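Local structure of cleavage stimulation factor 77 (Encephalitozoon cuniculi, 2UY1) at residues B[307-312]-B[320-325]; B[348-351]-B[355-358]; B[222-227]-B[253-258]; B[214-219]-B[240-245]. The protein is a nuclear HAT-repeat protein that probably serves as a scaffold in pre-mRNA 3'-end cleavage and polyadenylation, and may bind mRNA. All coordinates share one frame; numbering follows the deposited sequence.

How the contacts relate
All four contacts join helices of one all-helical array of HAT repeats, relatives of the TPR, and they fall into two pairs. Contacts 1 and 2 have centres about 14 Å apart and follow each other along the chain; they touch directly, with Phe-322 CE2 3.8 Å from His-350 NE2 and His-320 CE1 3.4 Å from Leu-355 CD2. Contacts 3 and 4, also about 14 Å apart between centres, share helix 213-225, which meets helix 247-255 at its C-terminal end and the end of helix 229-242 near its start. Contacts 1 and 3 approach to about 9 Å at their nearest atoms; contact 2 lies 36 to 37 Å from contacts 3 and 4, centre to centre.

Contact 1. Residues B[307-312]-B[320-325]; sequences KLFIEL and HVFIYC
Phe-309 and Cys-325, with CA atoms 8.1 Å apart, mark the closest backbone approach of two nearly antiparallel helix segments, whose axes come within 12.3 Å at an angle of 160°. The gap is bridged mainly by the Phe-309 ring. Its CG stands anti to the backbone N (chi1 -171°), which directs the ring toward helix 319-333. Cys-325 SG settles over one face, 3.7 Å from the ring centroid and 23° off the normal, in a sulfur-aromatic contact. The sulfur is displaced toward the rim, and CD1 of Phe-309 is the ring atom nearest to it, at 3.4 Å. The rim meets the preceding turn of the same helix: Phe-309 CE1 lies 4.0 Å from Val-321 CG1, and CZ is 4.0 Å from Phe-322 CD1, which sits at the ring edge in its plane. The two phenylalanine side chains run at about a right angle to each other. Helices 302-311 and 319-333 are consecutive and form a helical hairpin, as in HAT/TPR-like arrays. Beyond the contact, Leu-308 and Cys-325 both rest on Leu-293 of helix 282-300, while Cys-325 also touches Ile-342 and Phe-322 touches Lys-349, both of helix 337-349.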
loop_
_atom_site.group_PDB
_atom_site.type_symbol
_atom_site.label_atom_id
_atom_site.label_comp_id
_atom_site.label_asym_id
_atom_site.label_seq_id
_atom_site.Cartn_x
_atom_site.Cartn_y
_atom_site.Cartn_z
ATOM N N LYS B 307 4.430 -9.241 -35.430
ATOM C CA LYS B 307 4.914 -8.423 -36.535
ATOM C C LYS B 307 4.757 -6.944 -36.292
ATOM O O LYS B 307 5.656 -6.181 -36.630
ATOM C CB LYS B 307 4.190 -8.810 -37.820
ATOM C CG LYS B 307 4.319 -7.820 -38.960
ATOM C CD LYS B 307 3.969 -8.529 -40.258
ATOM C CE LYS B 307 4.619 -7.848 -41.480
ATOM N NZ LYS B 307 3.686 -6.820 -41.978
ATOM N N LEU B 308 3.633 -6.501 -35.743
ATOM C CA LEU B 308 3.466 -5.058 -35.425
ATOM C C LEU B 308 4.459 -4.549 -34.348
ATOM O O LEU B 308 4.955 -3.421 -34.429
ATOM C CB LEU B 308 2.027 -4.760 -35.003
ATOM C CG LEU B 308 1.761 -3.317 -34.550
ATOM C CD1 LEU B 308 2.011 -2.351 -35.683
ATOM C CD2 LEU B 308 0.367 -3.073 -33.980
ATOM N N PHE B 309 4.707 -5.369 -33.327
ATOM C CA PHE B 309 5.745 -5.056 -32.350
ATOM C C PHE B 309 7.104 -4.765 -32.987
ATOM O O PHE B 309 7.748 -3.715 -32.646
ATOM C CB PHE B 309 5.885 -6.159 -31.307
ATOM C CG PHE B 309 6.786 -5.783 -30.153
ATOM C CD1 PHE B 309 6.581 -4.566 -29.450
ATOM C CD2 PHE B 309 7.820 -6.624 -29.752
ATOM C CE1 PHE B 309 7.395 -4.200 -28.382
ATOM C CE2 PHE B 309 8.652 -6.258 -28.669
ATOM C CZ PHE B 309 8.439 -5.032 -27.997
ATOM N N ILE B 310 7.504 -5.652 -33.916
ATOM C CA ILE B 310 8.824 -5.586 -34.585
ATOM C C ILE B 310 8.966 -4.415 -35.515
ATOM O O ILE B 310 10.101 -3.992 -35.739
ATOM C CB ILE B 310 9.259 -6.885 -35.362
ATOM C CG1 ILE B 310 9.034 -8.161 -34.574
ATOM C CG2 ILE B 310 10.744 -6.860 -35.641
ATOM C CD1 ILE B 310 9.274 -9.385 -35.411
ATOM N N GLU B 311 7.839 -3.903 -36.042
ATOM C CA GLU B 311 7.773 -2.684 -36.886
ATOM C C GLU B 311 7.802 -1.398 -36.105
ATOM O O GLU B 311 8.362 -0.423 -36.572
ATOM C CB GLU B 311 6.478 -2.635 -37.696
ATOM C CG GLU B 311 6.505 -3.388 -38.982
ATOM C CD GLU B 311 5.106 -3.815 -39.431
ATOM O OE1 GLU B 311 4.110 -3.123 -39.051
ATOM O OE2 GLU B 311 5.020 -4.842 -40.166
ATOM N N LEU B 312 7.166 -1.395 -34.932
ATOM C CA LEU B 312 7.135 -0.244 -34.025
ATOM C C LEU B 312 8.513 0.243 -33.626
ATOM O O LEU B 312 8.632 1.296 -32.993
ATOM C CB LEU B 312 6.371 -0.581 -32.741
ATOM C CG LEU B 312 4.839 -0.707 -32.749
ATOM C CD1 LEU B 312 4.373 -1.098 -31.383
ATOM C CD2 LEU B 312 4.130 0.589 -33.229
ATOM N N HIS B 320 6.714 0.811 -20.879
ATOM C CA HIS B 320 5.445 0.093 -20.729
ATOM C C HIS B 320 5.123 -0.880 -21.851
ATOM O O HIS B 320 4.367 -1.816 -21.651
ATOM C CB HIS B 320 4.293 1.108 -20.693
ATOM C CG HIS B 320 4.231 1.901 -19.430
ATOM N ND1 HIS B 320 4.810 3.074 -19.079
ATOM C CD2 HIS B 320 3.525 1.475 -18.328
ATOM C CE1 HIS B 320 4.427 3.346 -17.789
ATOM N NE2 HIS B 320 3.635 2.376 -17.365
ATOM N N VAL B 321 5.598 -0.582 -23.062
ATOM C CA VAL B 321 5.155 -1.287 -24.263
ATOM C C VAL B 321 5.863 -2.618 -24.257
ATOM O O VAL B 321 5.290 -3.609 -24.614
ATOM C CB VAL B 321 5.458 -0.439 -25.599
ATOM C CG1 VAL B 321 5.158 -1.255 -26.915
ATOM C CG2 VAL B 321 4.631 0.789 -25.596
ATOM N N PHE B 322 7.083 -2.621 -23.736
ATOM C CA PHE B 322 7.856 -3.853 -23.569
ATOM C C PHE B 322 7.264 -4.733 -22.487
ATOM O O PHE B 322 7.255 -5.924 -22.641
ATOM C CB PHE B 322 9.294 -3.533 -23.143
ATOM C CG PHE B 322 10.135 -2.839 -24.207
ATOM C CD1 PHE B 322 10.818 -3.577 -25.158
ATOM C CD2 PHE B 322 10.245 -1.447 -24.223
ATOM C CE1 PHE B 322 11.618 -2.944 -26.127
ATOM C CE2 PHE B 322 11.050 -0.795 -25.181
ATOM C CZ PHE B 322 11.756 -1.559 -26.120
ATOM N N ILE B 323 6.901 -4.145 -21.338
ATOM C CA ILE B 323 6.286 -4.848 -20.218
ATOM C C ILE B 323 4.928 -5.408 -20.628
ATOM O O ILE B 323 4.584 -6.541 -20.309
ATOM C CB ILE B 323 6.068 -3.896 -19.005
ATOM C CG1 ILE B 323 7.368 -3.221 -18.530
ATOM C CG2 ILE B 323 5.281 -4.577 -17.864
ATOM C CD1 ILE B 323 7.112 -2.143 -17.404
ATOM N N TYR B 324 4.132 -4.603 -21.343
ATOM C CA TYR B 324 2.881 -5.129 -21.882
ATOM C C TYR B 324 3.078 -6.326 -22.816
ATOM O O TYR B 324 2.354 -7.320 -22.714
ATOM C CB TYR B 324 2.141 -4.007 -22.574
ATOM C CG TYR B 324 1.070 -4.487 -23.476
ATOM C CD1 TYR B 324 -0.213 -4.800 -22.991
ATOM C CD2 TYR B 324 1.339 -4.649 -24.838
ATOM C CE1 TYR B 324 -1.161 -5.267 -23.859
ATOM C CE2 TYR B 324 0.407 -5.109 -25.705
ATOM C CZ TYR B 324 -0.835 -5.400 -25.236
ATOM O OH TYR B 324 -1.755 -5.847 -26.159
ATOM N N CYS B 325 4.039 -6.251 -23.740
ATOM C CA CYS B 325 4.279 -7.383 -24.694
ATOM C C CYS B 325 4.779 -8.623 -24.011
ATOM O O CYS B 325 4.531 -9.745 -24.499
ATOM C CB CYS B 325 5.306 -7.031 -25.783
ATOM S SG CYS B 325 4.624 -5.865 -27.002
#

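Contact 2. Residues B[348-351]-B[355-358]; sequences LKHP and LLKE
Leu-356 packs against His-350 where the chain turns from helix 337-349 into helix 354-367, and the CA atoms of this pair are 8.0 Å apart. From CB, which points at the preceding segment, the leucine side chain runs to CG, set anti to the backbone N (chi1 -153°), and there it forks. One branch crosses the gap: CD2 of Leu-356 lies 3.9 Å from His-350 CB and 4.1 Å from His-350 O, and it approaches the imidazole obliquely. The other branch, CD1, rests on Ile-323 of helix 319-333, so a single leucine joins three successive helices. This is the short link of a helical hairpin in a HAT/TPR-like solenoid: only three residues separate the segments, and Ser-353 among them offers its OG to Leu-356 N in a hydrogen bond. His-350 is the first residue to leave helical geometry after helix 337-349. Its NE2 is hydrogen-bonded to Val-317 O, which helps set the rotation of the ring and ties the turn to the chain just before helix 319-333. At Pro-351 the carbonyl does the touching while the CB points away. The Lys-357 chain, extended beyond CG, reaches this carbonyl with its end, CE lying 3.0 Å from Pro-351 O, a tight approach. Lys-357 NZ is 3.3 Å from Pro-351 O but poorly angled for a hydrogen bond, and its ion pair with Glu-381 is long and weak.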
loop_
_atom_site.group_PDB
_atom_site.type_symbol
_atom_site.label_atom_id
_atom_site.label_comp_id
_atom_site.label_asym_id
_atom_site.label_seq_id
_atom_site.Cartn_x
_atom_site.Cartn_y
_atom_site.Cartn_z
ATOM N N LEU B 348 17.659 -2.824 -21.915
ATOM C CA LEU B 348 18.685 -2.246 -22.805
ATOM C C LEU B 348 18.299 -0.867 -23.376
ATOM O O LEU B 348 19.107 0.061 -23.354
ATOM C CB LEU B 348 19.031 -3.205 -23.943
ATOM C CG LEU B 348 19.553 -4.608 -23.622
ATOM C CD1 LEU B 348 19.337 -5.514 -24.811
ATOM C CD2 LEU B 348 21.017 -4.609 -23.218
ATOM N N LYS B 349 17.072 -0.724 -23.884
ATOM C CA LYS B 349 16.595 0.593 -24.316
ATOM C C LYS B 349 16.432 1.605 -23.193
ATOM O O LYS B 349 16.709 2.789 -23.400
ATOM C CB LYS B 349 15.293 0.514 -25.109
ATOM C CG LYS B 349 15.332 -0.377 -26.349
ATOM C CD LYS B 349 15.975 0.251 -27.616
ATOM C CE LYS B 349 16.038 -0.829 -28.769
ATOM N NZ LYS B 349 16.251 -0.247 -30.133
ATOM N N HIS B 350 15.943 1.168 -22.026
ATOM C CA HIS B 350 15.612 2.098 -20.922
ATOM C C HIS B 350 16.362 1.655 -19.668
ATOM O O HIS B 350 15.752 1.115 -18.741
ATOM C CB HIS B 350 14.082 2.166 -20.700
ATOM C CG HIS B 350 13.338 2.651 -21.907
ATOM N ND1 HIS B 350 13.167 3.899 -22.401
ATOM C CD2 HIS B 350 12.745 1.796 -22.809
ATOM C CE1 HIS B 350 12.462 3.777 -23.579
ATOM N NE2 HIS B 350 12.214 2.498 -23.796
ATOM N N PRO B 351 17.699 1.913 -19.642
ATOM C CA PRO B 351 18.613 1.335 -18.656
ATOM C C PRO B 351 18.357 1.901 -17.268
ATOM O O PRO B 351 18.759 1.279 -16.284
ATOM C CB PRO B 351 20.010 1.781 -19.136
ATOM C CG PRO B 351 19.809 2.842 -20.104
ATOM C CD PRO B 351 18.384 2.873 -20.536
ATOM N N LEU B 355 10.605 1.347 -13.154
ATOM C CA LEU B 355 9.423 0.583 -13.567
ATOM C C LEU B 355 9.766 -0.732 -14.185
ATOM O O LEU B 355 9.240 -1.753 -13.809
ATOM C CB LEU B 355 8.625 1.361 -14.614
ATOM C CG LEU B 355 7.377 0.620 -15.107
ATOM C CD1 LEU B 355 6.347 0.391 -13.940
ATOM C CD2 LEU B 355 6.814 1.449 -16.250
ATOM N N LEU B 356 10.613 -0.733 -15.201
ATOM C CA LEU B 356 10.892 -2.001 -15.895
ATOM C C LEU B 356 11.704 -2.935 -14.970
ATOM O O LEU B 356 11.579 -4.168 -15.033
ATOM C CB LEU B 356 11.694 -1.652 -17.171
ATOM C CG LEU B 356 11.924 -2.236 -18.570
ATOM C CD1 LEU B 356 10.724 -2.830 -19.288
ATOM C CD2 LEU B 356 12.382 -1.053 -19.393
ATOM N N LYS B 357 12.637 -2.347 -14.211
ATOM C CA LYS B 357 13.482 -3.120 -13.309
ATOM C C LYS B 357 12.643 -3.876 -12.255
ATOM O O LYS B 357 12.780 -5.117 -12.082
ATOM C CB LYS B 357 14.527 -2.230 -12.657
ATOM C CG LYS B 357 15.611 -1.712 -13.607
ATOM C CD LYS B 357 16.619 -0.796 -12.845
ATOM C CE LYS B 357 17.436 0.097 -13.853
ATOM N NZ LYS B 357 17.898 1.369 -13.133
ATOM N N GLU B 358 11.729 -3.157 -11.623
ATOM C CA GLU B 358 10.819 -3.717 -10.625
ATOM C C GLU B 358 9.795 -4.681 -11.181
ATOM O O GLU B 358 9.558 -5.725 -10.579
ATOM C CB GLU B 358 10.128 -2.608 -9.812
ATOM C CG GLU B 358 9.127 -3.110 -8.731
ATOM C CD GLU B 358 8.655 -2.015 -7.766
ATOM O OE1 GLU B 358 9.476 -1.399 -7.024
ATOM O OE2 GLU B 358 7.426 -1.823 -7.676
#

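Contact 3. Residues B[222-227]-B[253-258]; sequences YLIGIG and GLVMDE
Ile-224 reaches across to Val-255 and Met-256 with a single methyl group, CD1, and this small apolar meeting is the whole contact. The isoleucine is stretched out: CG1 points away from its own carbonyl carbon, and chi2 of -174° carries CD1 as far as the chain allows, bridging backbones whose CA atoms are still 10.0 Å apart at Ile-224 and Val-255. CD1 lies 3.7 Å from Val-255 CG1, the methyl set anti to its backbone N, and the two side chains cross at a slant. Met-256 starts off to one side, is kinked at chi2 (-69°) and then straight at chi3, which places CE 4.2 Å from Ile-224 CD1. The same methionine also rests on Ala-232 of helix 229-242. Basic side-chain packing from the neighbouring subunit reaches Ile-224 and Val-255, placing the contact at the subunit interface. Each segment is a helix end: Lys-229 and Lys-233 donate from NZ to Val-255 O and Met-256 O, respectively, whereas helix 213-225 finishes in a Schellman motif, with Gly-227 at positive phi as the C-prime residue, Gln-228 N bonded to Leu-223 O, and Gly-227 N to Ile-224 O at 3.1 Å.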
loop_
_atom_site.group_PDB
_atom_site.type_symbol
_atom_site.label_atom_id
_atom_site.label_comp_id
_atom_site.label_asym_id
_atom_site.label_seq_id
_atom_site.Cartn_x
_atom_site.Cartn_y
_atom_site.Cartn_z
ATOM N N TYR B 222 -25.848 1.479 -25.509
ATOM C CA TYR B 222 -27.285 1.246 -25.619
ATOM C C TYR B 222 -27.655 0.769 -27.022
ATOM O O TYR B 222 -28.368 -0.221 -27.191
ATOM C CB TYR B 222 -28.077 2.495 -25.257
ATOM C CG TYR B 222 -29.524 2.319 -25.613
ATOM C CD1 TYR B 222 -30.347 1.481 -24.851
ATOM C CD2 TYR B 222 -30.072 2.958 -26.727
ATOM C CE1 TYR B 222 -31.704 1.300 -25.176
ATOM C CE2 TYR B 222 -31.422 2.786 -27.054
ATOM C CZ TYR B 222 -32.226 1.954 -26.283
ATOM O OH TYR B 222 -33.555 1.765 -26.614
ATOM N N LEU B 223 -27.141 1.468 -28.025
ATOM C CA LEU B 223 -27.475 1.194 -29.418
ATOM C C LEU B 223 -26.981 -0.168 -29.847
ATOM O O LEU B 223 -27.671 -0.846 -30.607
ATOM C CB LEU B 223 -26.859 2.246 -30.330
ATOM C CG LEU B 223 -27.693 3.523 -30.438
ATOM C CD1 LEU B 223 -26.890 4.521 -31.264
ATOM C CD2 LEU B 223 -29.125 3.313 -31.005
ATOM N N ILE B 224 -25.807 -0.567 -29.344
ATOM C CA ILE B 224 -25.196 -1.876 -29.654
ATOM C C ILE B 224 -26.085 -2.988 -29.076
ATOM O O ILE B 224 -26.272 -4.025 -29.683
ATOM C CB ILE B 224 -23.730 -1.964 -29.119
ATOM C CG1 ILE B 224 -22.781 -1.059 -29.934
ATOM C CG2 ILE B 224 -23.210 -3.399 -29.076
ATOM C CD1 ILE B 224 -21.260 -1.202 -29.563
ATOM N N GLY B 225 -26.671 -2.744 -27.920
ATOM C CA GLY B 225 -27.422 -3.779 -27.211
ATOM C C GLY B 225 -28.793 -3.979 -27.802
ATOM O O GLY B 225 -29.393 -5.049 -27.635
ATOM N N ILE B 226 -29.285 -2.956 -28.510
ATOM C CA ILE B 226 -30.515 -3.099 -29.315
ATOM C C ILE B 226 -30.307 -3.478 -30.755
ATOM O O ILE B 226 -31.257 -3.509 -31.531
ATOM C CB ILE B 226 -31.528 -1.900 -29.222
ATOM C CG1 ILE B 226 -30.961 -0.579 -29.756
ATOM C CG2 ILE B 226 -32.119 -1.818 -27.836
ATOM C CD1 ILE B 226 -32.034 0.552 -29.642
ATOM N N GLY B 227 -29.077 -3.823 -31.099
ATOM C CA GLY B 227 -28.774 -4.255 -32.445
ATOM C C GLY B 227 -28.638 -3.088 -33.421
ATOM O O GLY B 227 -28.821 -3.278 -34.635
ATOM N N GLY B 253 -11.595 2.574 -32.383
ATOM C CA GLY B 253 -10.721 1.635 -33.088
ATOM C C GLY B 253 -11.108 0.195 -32.782
ATOM O O GLY B 253 -11.310 -0.621 -33.677
ATOM N N LEU B 254 -11.236 -0.117 -31.489
ATOM C CA LEU B 254 -11.456 -1.493 -31.104
ATOM C C LEU B 254 -12.879 -2.006 -31.339
ATOM O O LEU B 254 -13.056 -3.126 -31.801
ATOM C CB LEU B 254 -11.040 -1.728 -29.640
ATOM C CG LEU B 254 -11.061 -3.187 -29.143
ATOM C CD1 LEU B 254 -10.138 -4.145 -29.911
ATOM C CD2 LEU B 254 -10.763 -3.171 -27.603
ATOM N N VAL B 255 -13.874 -1.250 -30.930
ATOM C CA VAL B 255 -15.256 -1.771 -30.881
ATOM C C VAL B 255 -15.903 -1.661 -32.282
ATOM O O VAL B 255 -16.700 -2.520 -32.697
ATOM C CB VAL B 255 -16.083 -0.981 -29.835
ATOM C CG1 VAL B 255 -17.609 -1.105 -30.041
ATOM C CG2 VAL B 255 -15.682 -1.390 -28.400
ATOM N N MET B 256 -15.518 -0.609 -32.993
ATOM C CA MET B 256 -16.065 -0.334 -34.339
ATOM C C MET B 256 -15.131 -0.736 -35.480
ATOM O O MET B 256 -15.438 -0.417 -36.638
ATOM C CB MET B 256 -16.383 1.144 -34.460
ATOM C CG MET B 256 -17.145 1.666 -33.302
ATOM S SD MET B 256 -18.762 0.965 -33.324
ATOM C CE MET B 256 -19.548 1.811 -31.945
ATOM N N ASP B 257 -14.026 -1.419 -35.163
ATOM C CA ASP B 257 -13.138 -2.070 -36.123
ATOM C C ASP B 257 -12.486 -1.087 -37.115
ATOM O O ASP B 257 -12.545 -1.277 -38.340
ATOM C CB ASP B 257 -13.899 -3.175 -36.867
ATOM C CG ASP B 257 -12.984 -4.139 -37.616
ATOM O OD1 ASP B 257 -11.759 -4.067 -37.417
ATOM O OD2 ASP B 257 -13.499 -4.962 -38.430
ATOM N N GLU B 258 -11.798 -0.085 -36.570
ATOM C CA GLU B 258 -11.145 0.957 -37.395
ATOM C C GLU B 258 -9.650 1.157 -37.052
ATOM O O GLU B 258 -9.312 2.101 -36.295
ATOM C CB GLU B 258 -11.894 2.265 -37.240
ATOM C CG GLU B 258 -13.269 2.295 -37.856
ATOM C CD GLU B 258 -13.252 2.296 -39.408
ATOM O OE1 GLU B 258 -12.310 2.904 -40.017
ATOM O OE2 GLU B 258 -14.182 1.686 -39.984
#

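Contact 4. Residues B[214-219]-B[240-245]; sequences EVYFFY and IEMSDG
The Tyr-216 ring is met obliquely by both of its partners across the contact, Ser-243 OG and Met-242 CB. The second flat group, the Phe-218 ring, folds back on its own helix instead, with Glu-214 O 3.2 Å above one face and offset toward the rim. Chi1 of -60° swings the Tyr-216 ring away from its own carbonyl carbon, and from there it reaches toward the end of helix 229-242. Ser-243 OG presses closely on one flank, 3.3 Å from Tyr-216 CE2 and 3.8 Å from CD2. At the far end of the ring, Tyr-216 OH lies 3.7 Å from Met-242 CB, and the rest of the methionine, bent at chi2 and chi3, turns off elsewhere. The setting is that of two consecutive helices of a HAT-repeat array: here Tyr-216 of helix 213-225 packs against the end of helix 229-242, where Ser-243 is the first residue to leave helical geometry. Although the phenol is buried, its OH has a partner, since it is hydrogen-bonded to Phe-210 O in the turn before helix 213-225. Ser-243 OG bonds weakly to the same carbonyl and weakly to Gly-239 O, so Phe-210 O is shared by the two hydroxyls. Val-235 of helix 229-242 and Leu-248 of helix 247-255 also touch the Tyr-216 side chain.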
loop_
_atom_site.group_PDB
_atom_site.type_symbol
_atom_site.label_atom_id
_atom_site.label_comp_id
_atom_site.label_asym_id
_atom_site.label_seq_id
_atom_site.Cartn_x
_atom_site.Cartn_y
_atom_site.Cartn_z
ATOM N N GLU B 214 -18.174 10.502 -22.286
ATOM C CA GLU B 214 -18.950 9.429 -21.619
ATOM C C GLU B 214 -20.327 9.289 -22.211
ATOM O O GLU B 214 -20.806 8.213 -22.389
ATOM C CB GLU B 214 -19.127 9.715 -20.129
ATOM C CG GLU B 214 -17.866 9.655 -19.376
ATOM C CD GLU B 214 -17.295 11.019 -18.996
ATOM O OE1 GLU B 214 -17.139 11.912 -19.872
ATOM O OE2 GLU B 214 -16.944 11.151 -17.790
ATOM N N VAL B 215 -20.959 10.417 -22.518
ATOM C CA VAL B 215 -22.320 10.409 -23.048
ATOM C C VAL B 215 -22.404 9.608 -24.344
ATOM O O VAL B 215 -23.363 8.869 -24.569
ATOM C CB VAL B 215 -22.834 11.837 -23.304
ATOM C CG1 VAL B 215 -23.060 12.564 -21.987
ATOM C CG2 VAL B 215 -21.857 12.603 -24.183
ATOM N N TYR B 216 -21.393 9.762 -25.192
ATOM C CA TYR B 216 -21.362 9.110 -26.505
ATOM C C TYR B 216 -21.159 7.628 -26.306
ATOM O O TYR B 216 -21.764 6.830 -27.016
ATOM C CB TYR B 216 -20.255 9.717 -27.391
ATOM C CG TYR B 216 -20.469 11.186 -27.628
ATOM C CD1 TYR B 216 -21.213 11.638 -28.730
ATOM C CD2 TYR B 216 -20.001 12.142 -26.703
ATOM C CE1 TYR B 216 -21.472 13.030 -28.927
ATOM C CE2 TYR B 216 -20.250 13.506 -26.892
ATOM C CZ TYR B 216 -20.978 13.930 -27.995
ATOM O OH TYR B 216 -21.190 15.279 -28.202
ATOM N N PHE B 217 -20.301 7.251 -25.363
ATOM C CA PHE B 217 -20.134 5.819 -25.026
ATOM C C PHE B 217 -21.452 5.221 -24.461
ATOM O O PHE B 217 -21.770 4.083 -24.776
ATOM C CB PHE B 217 -18.951 5.599 -24.058
ATOM C CG PHE B 217 -18.913 4.187 -23.412
ATOM C CD1 PHE B 217 -18.159 3.176 -23.980
ATOM C CD2 PHE B 217 -19.675 3.898 -22.239
ATOM C CE1 PHE B 217 -18.100 1.883 -23.374
ATOM C CE2 PHE B 217 -19.683 2.620 -21.646
ATOM C CZ PHE B 217 -18.910 1.588 -22.229
ATOM N N PHE B 218 -22.181 5.968 -23.605
ATOM C CA PHE B 218 -23.458 5.468 -23.034
ATOM C C PHE B 218 -24.463 5.075 -24.134
ATOM O O PHE B 218 -25.009 3.963 -24.144
ATOM C CB PHE B 218 -24.194 6.510 -22.183
ATOM C CG PHE B 218 -23.482 6.969 -20.931
ATOM C CD1 PHE B 218 -22.465 6.225 -20.308
ATOM C CD2 PHE B 218 -23.914 8.137 -20.322
ATOM C CE1 PHE B 218 -21.836 6.686 -19.124
ATOM C CE2 PHE B 218 -23.310 8.584 -19.153
ATOM C CZ PHE B 218 -22.259 7.865 -18.566
ATOM N N TYR B 219 -24.698 6.003 -25.057
ATOM C CA TYR B 219 -25.593 5.788 -26.216
ATOM C C TYR B 219 -25.081 4.730 -27.162
ATOM O O TYR B 219 -25.849 3.869 -27.624
ATOM C CB TYR B 219 -25.824 7.110 -26.973
ATOM C CG TYR B 219 -27.060 7.138 -27.874
ATOM C CD1 TYR B 219 -28.132 6.287 -27.643
ATOM C CD2 TYR B 219 -27.194 8.090 -28.879
ATOM C CE1 TYR B 219 -29.285 6.343 -28.408
ATOM C CE2 TYR B 219 -28.325 8.131 -29.699
ATOM C CZ TYR B 219 -29.359 7.283 -29.461
ATOM O OH TYR B 219 -30.483 7.327 -30.269
ATOM N N ILE B 240 -16.319 11.937 -31.291
ATOM C CA ILE B 240 -14.895 12.218 -31.569
ATOM C C ILE B 240 -14.662 13.644 -32.154
ATOM O O ILE B 240 -13.609 14.284 -31.923
ATOM C CB ILE B 240 -14.328 11.155 -32.505
ATOM C CG1 ILE B 240 -14.048 9.887 -31.711
ATOM C CG2 ILE B 240 -12.993 11.597 -33.117
ATOM C CD1 ILE B 240 -13.758 8.693 -32.558
ATOM N N GLU B 241 -15.659 14.165 -32.868
ATOM C CA GLU B 241 -15.514 15.476 -33.394
ATOM C C GLU B 241 -15.826 16.534 -32.330
ATOM O O GLU B 241 -15.340 17.663 -32.443
ATOM C CB GLU B 241 -16.347 15.630 -34.671
ATOM C CG GLU B 241 -15.653 15.024 -35.869
ATOM C CD GLU B 241 -14.233 15.617 -36.098
ATOM O OE1 GLU B 241 -14.067 16.859 -35.964
ATOM O OE2 GLU B 241 -13.286 14.843 -36.410
ATOM N N MET B 242 -16.569 16.157 -31.272
ATOM C CA MET B 242 -17.154 17.153 -30.366
ATOM C C MET B 242 -16.554 17.201 -28.966
ATOM O O MET B 242 -16.704 18.207 -28.269
ATOM C CB MET B 242 -18.681 17.009 -30.244
ATOM C CG MET B 242 -19.475 17.262 -31.502
ATOM S SD MET B 242 -19.558 18.992 -32.070
ATOM C CE MET B 242 -20.162 19.831 -30.579
ATOM N N SER B 243 -15.920 16.114 -28.546
ATOM C CA SER B 243 -15.285 16.041 -27.243
ATOM C C SER B 243 -13.810 15.859 -27.525
ATOM O O SER B 243 -13.426 15.727 -28.685
ATOM C CB SER B 243 -15.799 14.841 -26.457
ATOM O OG SER B 243 -17.190 14.672 -26.643
ATOM N N ASP B 244 -13.012 15.752 -26.461
ATOM C CA ASP B 244 -11.583 15.954 -26.553
ATOM C C ASP B 244 -10.608 14.742 -26.360
ATOM O O ASP B 244 -9.618 14.627 -27.091
ATOM C CB ASP B 244 -11.224 17.104 -25.602
ATOM C CG ASP B 244 -10.425 18.186 -26.292
ATOM O OD1 ASP B 244 -10.848 18.588 -27.418
ATOM O OD2 ASP B 244 -9.383 18.613 -25.709
ATOM N N GLY B 245 -10.854 13.879 -25.383
ATOM C CA GLY B 245 -9.899 12.788 -25.013
ATOM C C GLY B 245 -9.545 11.672 -26.015
ATOM O O GLY B 245 -10.165 11.537 -27.086
#